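Local coordinates for CYTH domain-containing protein (Pyrococcus horikoshii, PDB 2EEN) that is of unknown function but probably binds or processes triphosphate compounds with the help of divalent metal ions, at residues Y2-K7 / S75-E80; E13-V18 / L124-G129; E103-V108 / E172-K177; E47-R52 / V62-K67. One frame throughout, in Å; residues are numbered along the deposited sequence.

Contact 1: Y2-K7 / S75-E80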
# COMPACT_ATOMS: atom_id res chain seq x y z
N TYR A 2 9.61 2.92 18.31
CA TYR A 2 10.55 2.44 17.26
C TYR A 2 10.98 1.02 17.54
O TYR A 2 11.08 0.60 18.70
CB TYR A 2 11.80 3.32 17.19
CG TYR A 2 11.53 4.75 16.81
CD1 TYR A 2 11.00 5.66 17.72
CD2 TYR A 2 11.80 5.21 15.52
CE1 TYR A 2 10.75 6.98 17.37
CE2 TYR A 2 11.55 6.53 15.15
CZ TYR A 2 11.03 7.41 16.08
OH TYR A 2 10.78 8.71 15.72
N GLU A 3 11.25 0.27 16.48
CA GLU A 3 11.71 -1.10 16.61
C GLU A 3 13.22 -1.05 16.57
O GLU A 3 13.83 -0.87 15.51
CB GLU A 3 11.18 -1.96 15.45
CG GLU A 3 11.53 -3.44 15.59
CD GLU A 3 10.98 -4.27 14.44
OE1 GLU A 3 10.35 -3.70 13.53
OE2 GLU A 3 11.18 -5.51 14.46
N VAL A 4 13.84 -1.17 17.74
CA VAL A 4 15.28 -1.16 17.82
C VAL A 4 15.78 -2.50 17.32
O VAL A 4 15.33 -3.55 17.78
CB VAL A 4 15.74 -0.95 19.27
CG1 VAL A 4 17.25 -0.98 19.36
CG2 VAL A 4 15.19 0.38 19.79
N GLU A 5 16.70 -2.47 16.37
CA GLU A 5 17.22 -3.71 15.84
C GLU A 5 18.73 -3.69 15.64
O GLU A 5 19.30 -2.69 15.20
CB GLU A 5 16.53 -4.06 14.52
CG GLU A 5 17.06 -5.33 13.86
CD GLU A 5 16.16 -5.83 12.74
OE1 GLU A 5 15.07 -6.37 13.04
OE2 GLU A 5 16.54 -5.68 11.56
N LEU A 6 19.35 -4.80 16.01
CA LEU A 6 20.79 -4.98 15.86
C LEU A 6 20.99 -6.29 15.12
O LEU A 6 20.21 -7.23 15.27
CB LEU A 6 21.49 -5.08 17.21
CG LEU A 6 21.59 -3.84 18.09
CD1 LEU A 6 22.39 -4.19 19.34
CD2 LEU A 6 22.25 -2.71 17.33
N LYS A 7 22.05 -6.35 14.32
CA LYS A 7 22.35 -7.55 13.56
C LYS A 7 23.83 -7.86 13.64
O LYS A 7 24.66 -6.95 13.67
CB LYS A 7 21.95 -7.36 12.09
CG LYS A 7 22.36 -8.51 11.17
CD LYS A 7 21.66 -8.44 9.82
CE LYS A 7 22.14 -7.27 8.98
NZ LYS A 7 21.35 -7.17 7.70
N SER A 75 22.90 1.37 15.63
CA SER A 75 21.97 0.30 15.28
C SER A 75 21.31 0.53 13.92
O SER A 75 21.59 1.49 13.21
CB SER A 75 20.91 0.20 16.38
OG SER A 75 20.03 1.31 16.28
N LYS A 76 20.44 -0.42 13.54
CA LYS A 76 19.71 -0.30 12.28
C LYS A 76 18.30 0.27 12.50
O LYS A 76 17.43 0.19 11.65
CB LYS A 76 19.60 -1.70 11.68
CG LYS A 76 20.96 -2.36 11.42
CD LYS A 76 20.82 -3.83 11.03
CE LYS A 76 19.82 -4.04 9.88
NZ LYS A 76 19.71 -5.47 9.59
N THR A 77 18.09 0.82 13.71
CA THR A 77 16.76 1.34 14.06
C THR A 77 16.31 2.43 13.10
O THR A 77 17.04 3.36 12.78
CB THR A 77 16.82 1.93 15.47
OG1 THR A 77 17.22 0.92 16.40
CG2 THR A 77 15.44 2.46 15.86
N ARG A 78 15.07 2.30 12.65
CA ARG A 78 14.51 3.26 11.73
C ARG A 78 13.00 3.26 11.83
O ARG A 78 12.40 2.32 12.35
CB ARG A 78 14.92 2.90 10.30
CG ARG A 78 14.41 1.54 9.87
CD ARG A 78 15.43 0.87 8.96
NE ARG A 78 15.87 1.79 7.92
CZ ARG A 78 16.96 1.61 7.18
NH1 ARG A 78 17.71 0.54 7.36
NH2 ARG A 78 17.29 2.51 6.27
N LEU A 79 12.38 4.32 11.33
CA LEU A 79 10.94 4.42 11.34
C LEU A 79 10.44 3.41 10.31
O LEU A 79 11.07 3.19 9.28
CB LEU A 79 10.52 5.84 10.96
CG LEU A 79 9.06 6.11 10.60
CD1 LEU A 79 8.78 7.60 10.76
CD2 LEU A 79 8.77 5.66 9.17
N GLU A 80 9.31 2.78 10.61
CA GLU A 80 8.77 1.80 9.68
C GLU A 80 7.27 1.94 9.61
O GLU A 80 6.60 2.26 10.60
CB GLU A 80 9.11 0.38 10.13
CG GLU A 80 10.59 0.05 10.11
CD GLU A 80 10.88 -1.36 10.62
OE1 GLU A 80 10.42 -2.33 9.98
OE2 GLU A 80 11.57 -1.49 11.65
O HOH W 1 13.72 -0.16 13.04
O HOH W 2 10.69 0.79 13.89

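Contact 2: E13-V18 / L124-G129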
# COMPACT_ATOMS: atom_id res chain seq x y z
N GLU A 13 27.87 -22.22 15.62
CA GLU A 13 28.12 -22.07 17.05
C GLU A 13 27.11 -21.13 17.71
O GLU A 13 26.49 -21.48 18.72
CB GLU A 13 29.53 -21.53 17.28
CG GLU A 13 29.82 -21.10 18.71
CD GLU A 13 31.16 -20.39 18.84
OE1 GLU A 13 32.21 -21.06 18.72
OE2 GLU A 13 31.16 -19.15 19.05
N ILE A 14 26.94 -19.94 17.14
CA ILE A 14 26.01 -18.97 17.69
C ILE A 14 24.58 -19.50 17.58
O ILE A 14 23.78 -19.35 18.51
CB ILE A 14 26.13 -17.61 16.95
CG1 ILE A 14 27.48 -16.97 17.30
CG2 ILE A 14 24.99 -16.69 17.35
CD1 ILE A 14 27.79 -15.70 16.54
N PHE A 15 24.26 -20.10 16.44
CA PHE A 15 22.93 -20.66 16.22
C PHE A 15 22.59 -21.71 17.29
O PHE A 15 21.52 -21.66 17.88
CB PHE A 15 22.85 -21.30 14.83
CG PHE A 15 22.52 -20.32 13.72
CD1 PHE A 15 22.79 -18.96 13.87
CD2 PHE A 15 21.94 -20.76 12.54
CE1 PHE A 15 22.49 -18.06 12.85
CE2 PHE A 15 21.64 -19.87 11.51
CZ PHE A 15 21.91 -18.51 11.67
N GLU A 16 23.51 -22.63 17.53
CA GLU A 16 23.27 -23.67 18.52
C GLU A 16 23.10 -23.12 19.92
O GLU A 16 22.25 -23.60 20.68
CB GLU A 16 24.42 -24.69 18.53
CG GLU A 16 23.99 -26.09 18.13
CD GLU A 16 22.82 -26.60 18.96
OE1 GLU A 16 22.95 -26.69 20.20
OE2 GLU A 16 21.77 -26.93 18.37
N LYS A 17 23.91 -22.12 20.27
CA LYS A 17 23.84 -21.52 21.60
C LYS A 17 22.47 -20.90 21.81
O LYS A 17 21.89 -21.00 22.89
CB LYS A 17 24.94 -20.47 21.77
CG LYS A 17 25.11 -19.99 23.20
CD LYS A 17 26.39 -19.20 23.44
CE LYS A 17 26.57 -18.86 24.91
NZ LYS A 17 27.75 -17.97 25.07
N VAL A 18 21.93 -20.28 20.77
CA VAL A 18 20.61 -19.69 20.88
C VAL A 18 19.56 -20.77 21.10
O VAL A 18 18.66 -20.62 21.92
CB VAL A 18 20.26 -18.88 19.62
CG1 VAL A 18 18.76 -18.62 19.56
CG2 VAL A 18 21.03 -17.57 19.62
N LEU A 124 17.50 -16.23 13.98
CA LEU A 124 18.67 -16.85 13.38
C LEU A 124 18.34 -16.83 11.90
O LEU A 124 17.39 -17.49 11.47
CB LEU A 124 18.85 -18.28 13.87
CG LEU A 124 18.95 -18.45 15.38
CD1 LEU A 124 19.28 -19.90 15.68
CD2 LEU A 124 20.00 -17.51 15.96
N ASP A 125 19.10 -16.06 11.14
CA ASP A 125 18.85 -15.92 9.71
C ASP A 125 19.86 -16.64 8.82
O ASP A 125 21.06 -16.52 9.02
CB ASP A 125 18.86 -14.44 9.30
CG ASP A 125 17.80 -13.63 10.00
OD1 ASP A 125 16.88 -14.21 10.62
OD2 ASP A 125 17.89 -12.38 9.92
N GLU A 126 19.35 -17.38 7.84
CA GLU A 126 20.20 -18.06 6.86
C GLU A 126 19.78 -17.36 5.58
O GLU A 126 18.74 -17.68 5.01
CB GLU A 126 19.87 -19.55 6.78
CG GLU A 126 20.75 -20.31 5.80
CD GLU A 126 22.19 -20.40 6.25
OE1 GLU A 126 22.44 -21.06 7.28
OE2 GLU A 126 23.07 -19.81 5.59
N VAL A 127 20.59 -16.41 5.14
CA VAL A 127 20.28 -15.61 3.96
C VAL A 127 20.95 -16.13 2.71
O VAL A 127 22.17 -16.27 2.66
CB VAL A 127 20.70 -14.15 4.20
CG1 VAL A 127 20.28 -13.26 3.04
CG2 VAL A 127 20.10 -13.66 5.52
N GLU A 128 20.15 -16.41 1.69
CA GLU A 128 20.68 -16.91 0.42
C GLU A 128 21.64 -15.87 -0.16
O GLU A 128 21.31 -14.68 -0.23
CB GLU A 128 19.55 -17.19 -0.56
CG GLU A 128 18.58 -18.26 -0.10
CD GLU A 128 17.69 -18.77 -1.22
OE1 GLU A 128 17.63 -18.12 -2.28
OE2 GLU A 128 17.05 -19.83 -1.04
N GLY A 129 22.82 -16.32 -0.54
CA GLY A 129 23.80 -15.41 -1.12
C GLY A 129 24.65 -14.64 -0.13
O GLY A 129 25.54 -13.91 -0.55

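Contact 3: E103-V108 / E172-K177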
# COMPACT_ATOMS: atom_id res chain seq x y z
N GLU A 103 11.76 -3.38 -9.15
CA GLU A 103 12.46 -4.33 -8.30
C GLU A 103 13.96 -4.09 -8.42
O GLU A 103 14.50 -3.97 -9.53
CB GLU A 103 12.14 -5.76 -8.72
CG GLU A 103 12.81 -6.82 -7.85
CD GLU A 103 12.75 -8.20 -8.46
OE1 GLU A 103 11.66 -8.59 -8.94
OE2 GLU A 103 13.78 -8.91 -8.45
N VAL A 104 14.63 -4.02 -7.28
CA VAL A 104 16.06 -3.82 -7.23
C VAL A 104 16.69 -5.19 -7.02
O VAL A 104 17.63 -5.57 -7.72
CB VAL A 104 16.46 -2.91 -6.07
CG1 VAL A 104 17.98 -2.81 -5.98
CG2 VAL A 104 15.86 -1.53 -6.27
N LEU A 105 16.15 -5.93 -6.06
CA LEU A 105 16.67 -7.25 -5.75
C LEU A 105 15.69 -8.03 -4.89
O LEU A 105 14.85 -7.45 -4.20
CB LEU A 105 17.99 -7.12 -5.01
CG LEU A 105 18.78 -8.42 -4.85
CD1 LEU A 105 19.24 -8.92 -6.22
CD2 LEU A 105 19.97 -8.18 -3.96
N LYS A 106 15.82 -9.35 -4.94
CA LYS A 106 15.00 -10.24 -4.15
C LYS A 106 15.90 -10.88 -3.10
O LYS A 106 16.93 -11.47 -3.44
CB LYS A 106 14.38 -11.33 -5.01
CG LYS A 106 13.22 -10.86 -5.87
CD LYS A 106 12.35 -12.04 -6.27
CE LYS A 106 12.14 -12.06 -7.79
NZ LYS A 106 13.18 -11.30 -8.55
N VAL A 107 15.51 -10.77 -1.84
CA VAL A 107 16.29 -11.33 -0.75
C VAL A 107 15.51 -12.50 -0.16
O VAL A 107 14.37 -12.35 0.25
CB VAL A 107 16.56 -10.27 0.35
CG1 VAL A 107 17.40 -10.88 1.46
CG2 VAL A 107 17.26 -9.07 -0.26
N VAL A 108 16.14 -13.67 -0.15
CA VAL A 108 15.50 -14.87 0.37
C VAL A 108 16.26 -15.40 1.57
O VAL A 108 17.48 -15.47 1.55
CB VAL A 108 15.46 -15.97 -0.70
CG1 VAL A 108 14.77 -17.21 -0.14
CG2 VAL A 108 14.74 -15.46 -1.93
N GLU A 172 21.61 -4.18 1.03
CA GLU A 172 22.85 -3.45 0.76
C GLU A 172 24.04 -4.39 0.60
O GLU A 172 24.90 -4.18 -0.26
CB GLU A 172 23.13 -2.46 1.89
CG GLU A 172 22.17 -1.29 1.92
CD GLU A 172 22.40 -0.38 3.12
OE1 GLU A 172 22.18 -0.84 4.26
OE2 GLU A 172 22.79 0.78 2.92
N LEU A 173 24.09 -5.41 1.44
CA LEU A 173 25.18 -6.37 1.39
C LEU A 173 25.13 -7.14 0.08
O LEU A 173 26.16 -7.37 -0.55
CB LEU A 173 25.07 -7.34 2.57
CG LEU A 173 25.32 -6.69 3.93
CD1 LEU A 173 25.03 -7.69 5.03
CD2 LEU A 173 26.77 -6.22 4.02
N LEU A 174 23.93 -7.52 -0.35
CA LEU A 174 23.82 -8.25 -1.60
C LEU A 174 24.13 -7.35 -2.80
O LEU A 174 24.73 -7.80 -3.76
CB LEU A 174 22.43 -8.88 -1.74
CG LEU A 174 22.24 -10.11 -0.84
CD1 LEU A 174 20.75 -10.40 -0.64
CD2 LEU A 174 22.94 -11.31 -1.47
N LEU A 175 23.74 -6.08 -2.73
CA LEU A 175 24.00 -5.17 -3.84
C LEU A 175 25.48 -4.94 -4.05
O LEU A 175 25.94 -4.74 -5.19
CB LEU A 175 23.29 -3.84 -3.62
CG LEU A 175 21.77 -3.90 -3.80
CD1 LEU A 175 21.17 -2.51 -3.57
CD2 LEU A 175 21.43 -4.40 -5.20
N GLU A 176 26.23 -4.97 -2.96
CA GLU A 176 27.67 -4.77 -3.04
C GLU A 176 28.32 -5.89 -3.84
O GLU A 176 29.31 -5.68 -4.53
CB GLU A 176 28.28 -4.75 -1.64
CG GLU A 176 27.97 -3.53 -0.81
CD GLU A 176 28.63 -3.59 0.55
OE1 GLU A 176 29.85 -3.88 0.61
OE2 GLU A 176 27.95 -3.34 1.56
N LYS A 177 27.73 -7.08 -3.75
CA LYS A 177 28.25 -8.26 -4.43
C LYS A 177 27.72 -8.47 -5.85
O LYS A 177 27.96 -9.51 -6.46
CB LYS A 177 27.98 -9.49 -3.57
CG LYS A 177 28.71 -9.45 -2.24
CD LYS A 177 28.32 -10.59 -1.33
CE LYS A 177 29.08 -10.53 -0.02
NZ LYS A 177 30.55 -10.71 -0.22

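Contact 4: E47-R52 / V62-K67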
# COMPACT_ATOMS: atom_id res chain seq x y z
N GLU A 47 16.31 5.00 2.36
CA GLU A 47 14.94 4.55 2.53
C GLU A 47 14.81 3.18 1.87
O GLU A 47 15.70 2.74 1.14
CB GLU A 47 13.98 5.51 1.84
CG GLU A 47 13.91 6.86 2.47
CD GLU A 47 13.11 7.80 1.60
OE1 GLU A 47 13.68 8.35 0.64
OE2 GLU A 47 11.91 7.97 1.87
N ALA A 48 13.70 2.50 2.13
CA ALA A 48 13.47 1.20 1.52
C ALA A 48 11.97 0.92 1.43
O ALA A 48 11.18 1.42 2.23
CB ALA A 48 14.15 0.09 2.34
N LEU A 49 11.59 0.16 0.41
CA LEU A 49 10.21 -0.23 0.24
C LEU A 49 10.30 -1.68 -0.16
O LEU A 49 11.01 -2.04 -1.10
CB LEU A 49 9.53 0.58 -0.87
CG LEU A 49 8.05 0.20 -1.02
CD1 LEU A 49 7.27 0.59 0.26
CD2 LEU A 49 7.47 0.90 -2.23
N ARG A 50 9.58 -2.53 0.56
CA ARG A 50 9.67 -3.95 0.30
C ARG A 50 8.37 -4.70 0.44
O ARG A 50 7.48 -4.30 1.19
CB ARG A 50 10.70 -4.53 1.28
CG ARG A 50 10.54 -5.98 1.69
CD ARG A 50 11.36 -6.26 2.97
NE ARG A 50 10.57 -6.10 4.19
CZ ARG A 50 11.09 -5.87 5.39
NH1 ARG A 50 12.41 -5.75 5.54
NH2 ARG A 50 10.31 -5.76 6.46
N ILE A 51 8.24 -5.77 -0.33
CA ILE A 51 7.09 -6.64 -0.18
C ILE A 51 7.71 -7.93 0.31
O ILE A 51 8.62 -8.48 -0.33
CB ILE A 51 6.34 -6.91 -1.48
CG1 ILE A 51 5.46 -5.70 -1.81
CG2 ILE A 51 5.46 -8.15 -1.32
CD1 ILE A 51 4.75 -5.79 -3.13
N ARG A 52 7.25 -8.39 1.47
CA ARG A 52 7.76 -9.61 2.07
C ARG A 52 6.72 -10.70 2.09
O ARG A 52 5.57 -10.48 2.47
CB ARG A 52 8.20 -9.36 3.50
CG ARG A 52 8.30 -10.64 4.33
CD ARG A 52 8.94 -10.37 5.66
NE ARG A 52 10.31 -9.89 5.48
CZ ARG A 52 11.08 -9.42 6.45
NH1 ARG A 52 10.62 -9.34 7.69
NH2 ARG A 52 12.31 -9.03 6.17
N VAL A 62 1.89 -11.83 3.85
CA VAL A 62 2.57 -10.90 2.97
C VAL A 62 2.48 -9.51 3.54
O VAL A 62 1.43 -9.10 4.02
CB VAL A 62 1.93 -10.91 1.57
CG1 VAL A 62 2.70 -9.98 0.65
CG2 VAL A 62 1.92 -12.33 1.02
N PHE A 63 3.58 -8.77 3.51
CA PHE A 63 3.59 -7.43 4.06
C PHE A 63 4.27 -6.44 3.12
O PHE A 63 5.19 -6.80 2.39
CB PHE A 63 4.34 -7.40 5.40
CG PHE A 63 3.78 -8.34 6.43
CD1 PHE A 63 4.16 -9.68 6.43
CD2 PHE A 63 2.87 -7.90 7.38
CE1 PHE A 63 3.63 -10.57 7.37
CE2 PHE A 63 2.34 -8.77 8.32
CZ PHE A 63 2.72 -10.11 8.32
N LEU A 64 3.78 -5.21 3.14
CA LEU A 64 4.36 -4.12 2.36
C LEU A 64 4.94 -3.22 3.44
O LEU A 64 4.22 -2.76 4.33
CB LEU A 64 3.28 -3.37 1.58
CG LEU A 64 3.73 -2.07 0.90
CD1 LEU A 64 4.85 -2.34 -0.09
CD2 LEU A 64 2.55 -1.45 0.18
N THR A 65 6.24 -2.98 3.37
CA THR A 65 6.89 -2.18 4.39
C THR A 65 7.77 -1.07 3.85
O THR A 65 8.54 -1.28 2.91
CB THR A 65 7.78 -3.09 5.27
OG1 THR A 65 6.98 -4.16 5.80
CG2 THR A 65 8.39 -2.30 6.42
N TYR A 66 7.61 0.11 4.44
CA TYR A 66 8.43 1.26 4.09
C TYR A 66 9.34 1.44 5.29
O TYR A 66 8.91 1.34 6.43
CB TYR A 66 7.61 2.54 3.95
CG TYR A 66 8.46 3.80 3.95
CD1 TYR A 66 9.13 4.22 2.80
CD2 TYR A 66 8.62 4.55 5.12
CE1 TYR A 66 9.95 5.35 2.82
CE2 TYR A 66 9.43 5.68 5.15
CZ TYR A 66 10.09 6.07 3.99
OH TYR A 66 10.88 7.19 4.02
N LYS A 67 10.62 1.69 5.02
CA LYS A 67 11.55 1.96 6.09
C LYS A 67 12.20 3.31 5.86
O LYS A 67 12.64 3.63 4.76
CB LYS A 67 12.62 0.87 6.17
CG LYS A 67 12.06 -0.45 6.67
CD LYS A 67 13.11 -1.25 7.40
CE LYS A 67 12.53 -2.56 7.90
NZ LYS A 67 13.50 -3.28 8.77
O HOH W 3 7.54 -6.17 4.25
O HOH W 4 12.78 -5.89 8.55

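Contact 1: Y2-K7 / S75-E80
Like charges are pressed together at two places here: Lys7 NZ lies 3.0 Å from Lys76 NZ, and Glu3 OE1 lies 3.1 Å from Glu80 OE2, the two carboxylates almost parallel. Such crowding would probably shift ionisation and is probably eased by Arg168 O, which accepts from Lys7 NZ. Glu3, Glu5 and Lys7 form the ExExK signature of CYTH proteins, whose acids and lysine in relatives serve metal and triphosphate binding. The strands hardly pair directly. Lys76 N donates to Glu5 O at 3.0 Å, nearly along the C=O axis, while a water links Glu3 O to Arg78 N and a second joins Glu3 N to Arg78 O. Between these, Thr77 OG1 reaches Glu5 N in a weak 3.4 Å bond and donates to Ser75 OG, which also closes an ST turn onto Thr77 N and bonds to Asp72 OD2. An alanine in place of Thr77 would remove OG1 and CG2, with the bonds to Ser75 OG and Glu5 N and the methyl contact with Tyr2 CB, and would probably loosen this crossing. Strand 131-139 flanks strand 3-9, strand 59-70 flanks strand 78-85, and helix 146-160 packs on Val4, Leu6, Ser75 and Thr77.

Contact 2: E13-V18 / L124-G129
Helix 12-19 sets one of its sides against strand 120-127, the two short axes passing 9.7 Å apart and running roughly antiparallel. Phe15 comes first along the helix and does most of the work. Its CG is anti to the carbonyl carbon, and a chi2 of only 24° turns the ring so that one face receives Leu124 CB, 3.7 Å from the centroid and nearly on the ring normal, a clear CH-pi contact. The two side chains run alongside one another head to tail, so Leu124 CD1 ends 3.6 Å from Phe15 O while Leu124 CD2 lies 3.8 Å from Phe15 CD1. At the far rim, Phe15 CZ points its edge at Asp125 O, 3.4 Å away and in the ring plane. One turn on, Val18 meets the same leucine tip to tip, its CG2 3.8 Å from Leu124 CD2. An alanine in place of Phe15 would remove the whole ring and would probably leave Leu124 CB and Asp125 O without their aromatic neighbour, weakening the grip of helix on strand. This is a helix packed on a face of the antiparallel sheet, and Tyr114 of strand 102-117 and Ile134 of strand 131-139 also touch Val18 and Leu124. The acidic groups of the strand turn to other partners: Asp125 to Arg111 and Tyr170, Glu126 to Lys132. No hydrogen bond crosses between helix and strand, so apolar contact and the weak polarity of an aromatic edge against a carbonyl oxygen bring them together.

Contact 3: E103-V108 / E172-K177
A classic beta bulge in strand 102-117, where Val104 and Leu105 both face Tyr34 of strand 23-36, lies in the surface on which the C-terminal helix rests. Because of the bulge, two consecutive side chains start out toward the helix. Val104 CG1 touches Leu175 CD2 at 3.9 Å, the two side chains crossing at about a right angle. Leu105, its CG anti to the backbone N, sends CD2 against Leu174 CB at 3.4 Å, tighter than usual carbon contact, and the same methyl lies 4.2 Å from Leu175 CD2. Beyond the bulge Val107 adds a third apolar contact, with CG2 3.8 Å from Leu174 CD1. No hydrogen bond links strand and helix, whose short axes cross at 110°. Charge is kept off this interface: Lys106, which starts away from the helix, bonds through NZ to the syn lone pair of Glu103 OE2 at a very short 2.5 Å. Around the contact, Tyr170 and Leu171, in the first turn of helix 170-176, pack on Val107 and Leu105, Leu130 borders Leu174 from the loop ahead of strand 131-139, and strand 23-36 pairs with the bulged strand by backbone hydrogen bonds.

Contact 4: E47-R52 / V62-K67
Tight packing belongs to the backbone ladder and to the face bearing Leu49, Ile51, Leu64 and Tyr66. Three hydrogen-bonded pairs, Ala48 with Lys67, Arg50 with Thr65 and Arg52 with Phe63, lock the antiparallel strands; Thr65 N reaches Arg50 O at 2.8 Å, in the carbonyl plane. Leu64 CD1 sits 3.8 Å from both Leu49 CD1 and Ile51 CG1. Tyr66 OH donates to the anti lone pair of Glu47 OE2 at 2.5 Å, with carboxylate and ring nearly perpendicular, while Arg40 and Thr45 hold Glu47 OE1. The other face is largely polar and water-mediated. Arg50 runs alongside Thr65, and a water accepts from Arg50 NE and donates to Thr65 OG1, which also bonds to Glu82 OE1; a second water joins Arg50 NH1 to Lys67 NZ. Arg52 NH2 stands 3.3 Å above the guanidinium plane of Arg50, toward its rim, a pairing of like charges that the salt bridge of Arg52 with Asp32 probably tempers, while Tyr34 OH bonds Arg50 NH1. Helix 89-98 and Leu95 of the second subunit cover parts of the apolar face. Such a hairpin, apolar on one face and basic on that of Arg50 and Arg52, is consistent with the wall of a CYTH triphosphate tunnel.

How the contacts relate
All four contacts reach one antiparallel sheet, but at different places and by different means. Contact 4 pairs adjacent strands of a hairpin by backbone bonds, whereas contact 1 brings together the outermost strands, largely through water and side chains, consistent with the closing of the tunnel known in CYTH relatives. These two adjoin: strands 59-70 and 78-85 are neighbours, with a long, weak ion pair between Lys67 and Glu80. Contacts 2 and 3 instead lay helices on the sheet, chiefly with apolar side chains and without a hydrogen bond across; contact 2 is buried, contacts 1, 3 and 4 partly so. Contacts 2 and 3 meet where Glu128 N probably bonds to Val108 O. Charge thus gathers in contacts 1 and 4.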